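Local coordinates for periplasmic solute binding protein (PDB 4RY1) that probably binds a sugar in the periplasm and delivers it to an ABC-type importer, at residues Thr116-Tyr122 with Gly245-Ser251; Leu172-Arg176 with Val362-Met368. All coordinates share one frame; numbering follows the deposited sequence. Where two conformers were deposited one is given.

In the fold
Interaction 1 pairs two antiparallel strands, and interaction 2 joins helix 169-183 to the loop between helices 346-356 and 371-385. Their centres lie 15 Å apart, yet they touch. Y247 CE2 packs 3.5 Å from L174 N, and R118 CG lies 4.0 Å from T173 CG2. Helix 169-183 thus rests on the R118 and Y247 face of the sheet while R176 and M368 meet in interaction 2. The segments of the two contacts alternate along the chain. The side chain of Y247 is about 3 Å from a bound glycerol. That molecule probably comes from the crystallisation liquor, but it may mark a pocket.

Interaction 1: residues Thr116-Tyr122 with Gly245-Ser251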
ATOM      1  N   THR A 116       0.647  -1.187   7.517  1.00 10.40           N
ATOM      2  CA  THR A 116       0.721   0.136   6.900  1.00 10.89           C
ATOM      3  C   THR A 116      -0.684   0.684   6.677  1.00 11.58           C
ATOM      4  O   THR A 116      -1.662  -0.073   6.619  1.00 13.50           O
ATOM      5  CB  THR A 116       1.526   0.087   5.579  1.00 11.94           C
ATOM      6  OG1 THR A 116       1.815   1.410   5.133  1.00 13.76           O
ATOM      7  CG2 THR A 116       0.796  -0.639   4.471  1.00 12.59           C
ATOM      8  N   SER A 117      -0.775   2.009   6.646  1.00 11.92           N
ATOM      9  CA  SER A 117      -2.029   2.729   6.473  1.00 11.70           C
ATOM     10  C   SER A 117      -1.861   3.769   5.403  1.00 12.04           C
ATOM     11  O   SER A 117      -0.755   4.300   5.213  1.00 12.00           O
ATOM     12  CB  SER A 117      -2.452   3.413   7.770  1.00 13.98           C
ATOM     13  OG  SER A 117      -2.575   2.480   8.828  1.00 13.80           O
ATOM     14  N   ARG A 118      -2.963   4.065   4.714  1.00 12.56           N
ATOM     15  CA  ARG A 118      -3.010   5.216   3.811  1.00 14.30           C
ATOM     16  C   ARG A 118      -3.088   6.512   4.638  1.00 13.98           C
ATOM     17  O   ARG A 118      -3.922   6.633   5.535  1.00 15.63           O
ATOM     18  CB  ARG A 118      -4.245   5.174   2.908  1.00 15.97           C
ATOM     19  CG  ARG A 118      -4.276   4.127   1.815  1.00 16.03           C
ATOM     20  CD  ARG A 118      -3.394   4.510   0.648  1.00 14.36           C
ATOM     21  NE  ARG A 118      -3.512   3.573  -0.469  1.00 13.50           N
ATOM     22  CZ  ARG A 118      -2.896   3.695  -1.632  1.00 12.67           C
ATOM     23  NH1 ARG A 118      -2.116   4.727  -1.898  1.00 12.79           N
ATOM     24  NH2 ARG A 118      -3.036   2.741  -2.542  1.00 14.86           N
ATOM     25  N   SER A 119      -2.247   7.487   4.327  1.00 12.06           N
ATOM     26  CA  SER A 119      -2.324   8.793   4.970  1.00 11.76           C
ATOM     27  C   SER A 119      -1.780   9.861   4.028  1.00 13.74           C
ATOM     28  O   SER A 119      -1.143   9.567   3.028  1.00 13.97           O
ATOM     29  CB  SER A 119      -1.641   8.771   6.330  1.00 14.78           C
ATOM     30  OG  SER A 119      -0.277   8.400   6.224  1.00 16.83           O
ATOM     31  N   MET A 120      -2.133  11.108   4.308  1.00 13.78           N
ATOM     32  CA  MET A 120      -1.625  12.221   3.526  0.50 14.83           C
ATOM     33  C   MET A 120      -0.205  12.620   3.908  1.00 14.41           C
ATOM     34  O   MET A 120       0.122  12.788   5.089  1.00 15.58           O
ATOM     35  CB  MET A 120      -2.545  13.420   3.685  0.50 14.78           C
ATOM     36  CG  MET A 120      -3.850  13.239   2.949  0.50 14.23           C
ATOM     37  SD  MET A 120      -3.710  13.144   1.145  0.50  6.72           S
ATOM     38  CE  MET A 120      -5.457  13.280   0.770  0.50 14.18           C
ATOM     39  N   ILE A 121       0.614  12.825   2.890  1.00 15.38           N
ATOM     40  CA  ILE A 121       1.953  13.374   3.016  1.00 15.64           C
ATOM     41  C   ILE A 121       1.888  14.676   2.209  1.00 15.01           C
ATOM     42  O   ILE A 121       1.513  14.665   1.046  1.00 15.99           O
ATOM     43  CB  ILE A 121       3.022  12.414   2.457  1.00 19.56           C
ATOM     44  CG1 ILE A 121       2.979  11.100   3.229  1.00 21.05           C
ATOM     45  CG2 ILE A 121       4.398  13.061   2.511  1.00 27.17           C
ATOM     46  CD1 ILE A 121       3.527  11.232   4.621  1.00 21.05           C
ATOM     47  N   TYR A 122       2.237  15.794   2.833  1.00 15.75           N
ATOM     48  CA  TYR A 122       2.144  17.096   2.204  1.00 14.95           C
ATOM     49  C   TYR A 122       3.488  17.782   2.137  1.00 17.76           C
ATOM     50  O   TYR A 122       4.333  17.606   3.015  1.00 16.61           O
ATOM     51  CB  TYR A 122       1.175  17.989   2.979  1.00 16.56           C
ATOM     52  CG  TYR A 122      -0.278  17.593   2.963  1.00 15.06           C
ATOM     53  CD1 TYR A 122      -0.957  17.376   1.757  1.00 15.53           C
ATOM     54  CD2 TYR A 122      -1.012  17.497   4.157  1.00 16.25           C
ATOM     55  CE1 TYR A 122      -2.315  17.074   1.742  1.00 15.95           C
ATOM     56  CE2 TYR A 122      -2.368  17.190   4.146  1.00 16.54           C
ATOM     57  CZ  TYR A 122      -3.022  16.970   2.952  1.00 16.09           C
ATOM     58  OH  TYR A 122      -4.380  16.692   2.924  1.00 18.46           O
ATOM     59  N   GLY A 245       1.082  17.073  -2.389  1.00 14.57           N
ATOM     60  CA  GLY A 245       0.579  16.032  -1.518  1.00 16.54           C
ATOM     61  C   GLY A 245       0.532  14.713  -2.244  1.00 14.36           C
ATOM     62  O   GLY A 245       0.406  14.679  -3.462  1.00 14.69           O
ATOM     63  N   MET A 246       0.565  13.639  -1.461  1.00 13.72           N
ATOM     64  CA  MET A 246       0.252  12.297  -1.942  1.00 12.95           C
ATOM     65  C   MET A 246      -0.472  11.533  -0.842  1.00 12.62           C
ATOM     66  O   MET A 246      -0.185  11.715   0.341  1.00 14.04           O
ATOM     67  CB  MET A 246       1.523  11.529  -2.343  1.00 13.79           C
ATOM     68  CG  MET A 246       2.160  11.990  -3.639  1.00 16.33           C
ATOM     69  SD  MET A 246       1.292  11.650  -5.206  1.00 10.30           S
ATOM     70  CE  MET A 246       2.321  12.738  -6.237  1.00 33.94           C
ATOM     71  N   TYR A 247      -1.389  10.669  -1.256  1.00 12.71           N
ATOM     72  CA  TYR A 247      -2.127   9.778  -0.363  1.00 12.71           C
ATOM     73  C   TYR A 247      -1.483   8.404  -0.470  1.00 13.31           C
ATOM     74  O   TYR A 247      -1.882   7.583  -1.282  1.00 13.31           O
ATOM     75  CB  TYR A 247      -3.608   9.736  -0.767  1.00 14.40           C
ATOM     76  CG  TYR A 247      -4.534   8.893   0.061  1.00 13.76           C
ATOM     77  CD1 TYR A 247      -4.757   9.159   1.406  1.00 14.15           C
ATOM     78  CD2 TYR A 247      -5.267   7.868  -0.525  1.00 14.20           C
ATOM     79  CE1 TYR A 247      -5.668   8.406   2.140  1.00 15.05           C
ATOM     80  CE2 TYR A 247      -6.178   7.122   0.207  1.00 13.80           C
ATOM     81  CZ  TYR A 247      -6.384   7.401   1.534  1.00 13.64           C
ATOM     82  OH  TYR A 247      -7.300   6.629   2.236  1.00 17.57           O
ATOM     83  N   LEU A 248      -0.490   8.162   0.373  1.00 13.03           N
ATOM     84  CA  LEU A 248       0.382   6.986   0.247  1.00 12.17           C
ATOM     85  C   LEU A 248       0.144   5.997   1.354  1.00 12.11           C
ATOM     86  O   LEU A 248      -0.182   6.377   2.477  1.00 12.99           O
ATOM     87  CB  LEU A 248       1.849   7.410   0.351  1.00 13.01           C
ATOM     88  CG  LEU A 248       2.340   8.373  -0.709  1.00 12.39           C
ATOM     89  CD1 LEU A 248       3.766   8.816  -0.389  1.00 15.47           C
ATOM     90  CD2 LEU A 248       2.236   7.774  -2.103  1.00 13.80           C
ATOM     91  N   TRP A 249       0.417   4.722   1.078  1.00 11.99           N
ATOM     92  CA  TRP A 249       0.691   3.793   2.176  1.00 12.20           C
ATOM     93  C   TRP A 249       1.928   4.330   2.911  1.00 12.11           C
ATOM     94  O   TRP A 249       2.904   4.725   2.261  1.00 12.19           O
ATOM     95  CB  TRP A 249       0.982   2.387   1.666  1.00 12.86           C
ATOM     96  CG  TRP A 249      -0.159   1.699   1.022  1.00 12.54           C
ATOM     97  CD1 TRP A 249      -0.254   1.316  -0.287  1.00 14.58           C
ATOM     98  CD2 TRP A 249      -1.376   1.271   1.658  1.00 13.14           C
ATOM     99  NE1 TRP A 249      -1.452   0.678  -0.488  1.00 15.16           N
ATOM    100  CE2 TRP A 249      -2.153   0.644   0.682  1.00 13.17           C
ATOM    101  CE3 TRP A 249      -1.875   1.347   2.973  1.00 13.88           C
ATOM    102  CZ2 TRP A 249      -3.419   0.111   0.962  1.00 15.08           C
ATOM    103  CZ3 TRP A 249      -3.126   0.816   3.252  1.00 14.89           C
ATOM    104  CH2 TRP A 249      -3.880   0.200   2.251  1.00 14.63           C
ATOM    105  N   ASP A 250       1.951   4.292   4.243  1.00 12.35           N
ATOM    106  CA  ASP A 250       3.156   4.806   4.924  1.00 13.33           C
ATOM    107  C   ASP A 250       4.420   4.010   4.547  1.00 12.70           C
ATOM    108  O   ASP A 250       5.527   4.538   4.602  1.00 14.18           O
ATOM    109  CB  ASP A 250       2.986   5.033   6.443  1.00 14.94           C
ATOM    110  CG  ASP A 250       2.492   3.818   7.192  1.00 14.02           C
ATOM    111  OD1 ASP A 250       3.174   2.769   7.123  1.00 14.77           O
ATOM    112  OD2 ASP A 250       1.446   3.915   7.886  1.00 15.57           O
ATOM    113  N   SER A 251       4.232   2.763   4.096  1.00 12.74           N
ATOM    114  CA  SER A 251       5.337   1.914   3.613  1.00 13.47           C
ATOM    115  C   SER A 251       5.954   2.410   2.292  1.00 14.41           C
ATOM    116  O   SER A 251       7.001   1.918   1.870  1.00 15.45           O
ATOM    117  CB  SER A 251       4.830   0.478   3.447  1.00 16.50           C
ATOM    118  OG  SER A 251       3.795   0.427   2.495  1.00 19.86           O
TER
HETATM  119  O   HOH W   1      -0.014   2.238   9.702  1.00 15.44           O
HETATM  120  O   HOH W   2       0.033   6.279   7.960  1.00 15.27           O
HETATM  121  O   HOH W   3       1.694   7.715   4.210  1.00 18.29           O
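D250 OD2 is gripped by protein and water. S117 N donates to D250 OD2 at 3.2 Å, as does a water that also bonds S117 OG, which has S284 as a further partner. Another water, bonded to S119 OG, lies 2.8 Å from D250 OD2 and probably donates. T116 OG1 donates to D250 OD1 at 2.8 Å, from above the carboxylate plane. The carboxylate ties D250 to T116 and S117, and D250 N bonds S117 O.

R118 lies between two rings. With CG beside the backbone N (chi1 -71°), R118 CG sits 3.8 Å from the centroid of the W249 six-membered ring. A bend at chi2 (-77°) then turns the guanidinium over the five-membered ring. This is a cation-pi contact, with R118 CZ 3.8 Å from the W249 five-membered centroid and the planes 32° apart. R118 NH1 reaches Y247 O at 2.9 Å, in the carbonyl plane, while CD makes a CH-pi contact over the Y247 ring.

S119 with L248 and I121 with M246 are hydrogen-bonded pairs; I121 N to M246 O is 2.9 Å. This is regular antiparallel pairing within the mixed sheet of a periplasmic binding protein fold.

Interaction 2: residues Leu172-Arg176 with Val362-Met368; sequences LTLGR and VAVSPFM
R176 and M368 cross at about a right angle. In the conformer described, the methionine brings its CE methyl against the aliphatic part of the arginine, with M368 CE 3.8 Å from R176 CD and equally near R176 CB. M368 SD lies 3.9 Å from R176 CD. A turn at chi3 (-50°) swings CE toward the arginine chain. About a right angle round from the arginine, T173 OG1 lies 4.0 Å from M368 CE; this hydroxyl is bonded to L169 O in its own helix.

Beyond M368 the guanidinium of R176 reaches the loop. R176 NH2 donates to A363 O at 2.9 Å and to V362 O at 3.0 Å. V362 O lies in the guanidinium plane, but NH2 stands above both carbonyl planes, so neither bond follows a lone pair. R176 NE forms a salt bridge with D186. The contact thus ties helix 169-183 to the loop before helix 371-385, within the periplasmic binding protein fold. Where this loop enters its 3-10 segment, S365 OG accepts from F367 N in an ST turn.

V364 crosses R176 at about a right angle and sets V364 CG2 over one guanidinium face, 3.6 Å from R176 NH2. At the guanidinium edge a water accepts from R176 NH1 at 2.7 Å and donates to V362 O. L172 CD2 packs near M368 O, a buried oxygen that has no polar partner in the model.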
ATOM      1  N   LEU A 172      -9.009   5.885  -5.922  1.00 13.37           N
ATOM      2  CA  LEU A 172     -10.103   4.927  -5.655  1.00 13.70           C
ATOM      3  C   LEU A 172     -10.217   4.678  -4.158  1.00 15.94           C
ATOM      4  O   LEU A 172     -11.305   4.627  -3.593  1.00 15.87           O
ATOM      5  CB  LEU A 172      -9.876   3.609  -6.373  1.00 14.77           C
ATOM      6  CG  LEU A 172     -10.908   2.518  -6.100  1.00 14.43           C
ATOM      7  CD1 LEU A 172     -12.253   2.950  -6.629  1.00 17.47           C
ATOM      8  CD2 LEU A 172     -10.459   1.221  -6.753  1.00 18.33           C
ATOM      9  N   THR A 173      -9.068   4.521  -3.516  1.00 13.23           N
ATOM     10  CA  THR A 173      -9.027   4.207  -2.093  1.00 14.02           C
ATOM     11  C   THR A 173      -9.436   5.420  -1.276  1.00 14.69           C
ATOM     12  O   THR A 173     -10.119   5.308  -0.268  1.00 15.35           O
ATOM     13  CB  THR A 173      -7.627   3.713  -1.685  1.00 12.92           C
ATOM     14  OG1 THR A 173      -7.289   2.593  -2.508  1.00 13.41           O
ATOM     15  CG2 THR A 173      -7.604   3.317  -0.243  1.00 13.55           C
ATOM     16  N   LEU A 174      -9.017   6.599  -1.717  1.00 13.63           N
ATOM     17  CA  LEU A 174      -9.435   7.851  -1.077  1.00 13.76           C
ATOM     18  C   LEU A 174     -10.979   7.987  -1.110  1.00 15.21           C
ATOM     19  O   LEU A 174     -11.619   8.325  -0.108  1.00 16.20           O
ATOM     20  CB  LEU A 174      -8.786   9.049  -1.764  1.00 16.02           C
ATOM     21  CG  LEU A 174      -8.944  10.414  -1.079  1.00 15.27           C
ATOM     22  CD1 LEU A 174      -8.181  10.490   0.228  1.00 17.28           C
ATOM     23  CD2 LEU A 174      -8.507  11.540  -2.005  1.00 16.33           C
ATOM     24  N   GLY A 175     -11.539   7.694  -2.276  1.00 13.87           N
ATOM     25  CA  GLY A 175     -12.994   7.681  -2.485  1.00 15.47           C
ATOM     26  C   GLY A 175     -13.648   6.646  -1.577  1.00 19.81           C
ATOM     27  O   GLY A 175     -14.669   6.909  -0.943  1.00 19.61           O
ATOM     28  N   ARG A 176     -13.067   5.450  -1.529  1.00 16.23           N
ATOM     29  CA  ARG A 176     -13.561   4.393  -0.630  1.00 16.90           C
ATOM     30  C   ARG A 176     -13.598   4.863   0.825  1.00 18.26           C
ATOM     31  O   ARG A 176     -14.558   4.564   1.565  1.00 19.33           O
ATOM     32  CB  ARG A 176     -12.689   3.146  -0.740  1.00 18.62           C
ATOM     33  CG  ARG A 176     -13.195   2.014   0.141  1.00 22.76           C
ATOM     34  CD  ARG A 176     -12.132   1.508   1.066  1.00 24.36           C
ATOM     35  NE  ARG A 176     -12.595   0.548   2.060  1.00 19.13           N
ATOM     36  CZ  ARG A 176     -12.426   0.697   3.362  1.00 18.78           C
ATOM     37  NH1 ARG A 176     -11.752   1.729   3.841  1.00 22.37           N
ATOM     38  NH2 ARG A 176     -12.890  -0.225   4.197  1.00 21.34           N
ATOM     39  N   VAL A 362     -15.131  -0.863   9.157  1.00 19.31           N
ATOM     40  CA  VAL A 362     -15.490  -1.191   7.787  1.00 18.91           C
ATOM     41  C   VAL A 362     -14.276  -1.903   7.170  1.00 19.00           C
ATOM     42  O   VAL A 362     -13.229  -1.294   6.950  1.00 20.58           O
ATOM     43  CB  VAL A 362     -15.858   0.068   6.977  1.00 20.96           C
ATOM     44  CG1 VAL A 362     -16.241  -0.280   5.546  1.00 21.13           C
ATOM     45  CG2 VAL A 362     -16.998   0.822   7.640  1.00 23.86           C
ATOM     46  N   ALA A 363     -14.442  -3.191   6.882  1.00 20.43           N
ATOM     47  CA  ALA A 363     -13.358  -4.024   6.365  1.00 20.08           C
ATOM     48  C   ALA A 363     -12.822  -3.518   5.034  1.00 19.20           C
ATOM     49  O   ALA A 363     -13.569  -3.011   4.212  1.00 21.91           O
ATOM     50  CB  ALA A 363     -13.848  -5.462   6.195  1.00 27.73           C
ATOM     51  N   VAL A 364     -11.515  -3.707   4.850  1.00 19.61           N
ATOM     52  CA  VAL A 364     -10.825  -3.481   3.592  1.00 17.10           C
ATOM     53  C   VAL A 364     -10.743  -4.849   2.906  1.00 16.85           C
ATOM     54  O   VAL A 364     -10.250  -5.816   3.500  1.00 19.91           O
ATOM     55  CB  VAL A 364      -9.416  -2.890   3.836  1.00 20.91           C
ATOM     56  CG1 VAL A 364      -8.653  -2.719   2.530  1.00 22.53           C
ATOM     57  CG2 VAL A 364      -9.531  -1.566   4.596  1.00 36.14           C
ATOM     58  N   SER A 365     -11.251  -4.924   1.681  1.00 16.88           N
ATOM     59  CA  SER A 365     -11.249  -6.147   0.899  1.00 16.37           C
ATOM     60  C   SER A 365     -10.012  -6.195   0.037  1.00 15.29           C
ATOM     61  O   SER A 365      -9.677  -5.203  -0.621  1.00 17.22           O
ATOM     62  CB  SER A 365     -12.456  -6.191  -0.027  1.00 17.29           C
ATOM     63  OG  SER A 365     -12.423  -7.373  -0.781  1.00 16.23           O
ATOM     64  N   PRO A 366      -9.338  -7.352  -0.011  1.00 15.03           N
ATOM     65  CA  PRO A 366      -8.217  -7.421  -0.950  1.00 14.16           C
ATOM     66  C   PRO A 366      -8.658  -7.230  -2.406  1.00 14.78           C
ATOM     67  O   PRO A 366      -7.826  -6.899  -3.283  1.00 15.09           O
ATOM     68  CB  PRO A 366      -7.668  -8.823  -0.707  1.00 13.71           C
ATOM     69  CG  PRO A 366      -8.824  -9.618  -0.195  1.00 16.13           C
ATOM     70  CD  PRO A 366      -9.570  -8.643   0.670  1.00 15.47           C
ATOM     71  N   PHE A 367      -9.943  -7.473  -2.675  1.00 14.90           N
ATOM     72  CA  PHE A 367     -10.438  -7.378  -4.047  1.00 16.76           C
ATOM     73  C   PHE A 367     -10.529  -5.954  -4.568  1.00 16.14           C
ATOM     74  O   PHE A 367     -10.568  -5.754  -5.777  1.00 17.64           O
ATOM     75  CB  PHE A 367     -11.769  -8.108  -4.172  1.00 15.40           C
ATOM     76  CG  PHE A 367     -11.644  -9.574  -3.891  1.00 15.24           C
ATOM     77  CD1 PHE A 367     -10.998 -10.414  -4.788  1.00 16.26           C
ATOM     78  CD2 PHE A 367     -12.128 -10.108  -2.718  1.00 16.83           C
ATOM     79  CE1 PHE A 367     -10.830 -11.757  -4.507  1.00 17.13           C
ATOM     80  CE2 PHE A 367     -11.992 -11.449  -2.443  1.00 15.09           C
ATOM     81  CZ  PHE A 367     -11.341 -12.280  -3.337  1.00 16.65           C
ATOM     82  N   MET A 368     -10.540  -4.973  -3.663  1.00 16.53           N
ATOM     83  CA  MET A 368     -10.466  -3.561  -4.081  0.50 15.69           C
ATOM     84  C   MET A 368      -9.171  -3.266  -4.841  1.00 16.82           C
ATOM     85  O   MET A 368      -9.132  -2.351  -5.685  1.00 17.05           O
ATOM     86  CB  MET A 368     -10.699  -2.600  -2.900  0.50 16.86           C
ATOM     87  CG  MET A 368      -9.486  -2.198  -2.063  0.50 18.79           C
ATOM     88  SD  MET A 368      -9.785  -0.823  -0.913  0.50 16.90           S
ATOM     89  CE  MET A 368     -10.522   0.274  -2.104  0.50 14.21           C
TER
HETATM   90  O   HOH W   4     -11.673   1.440   6.565  1.00 24.51           O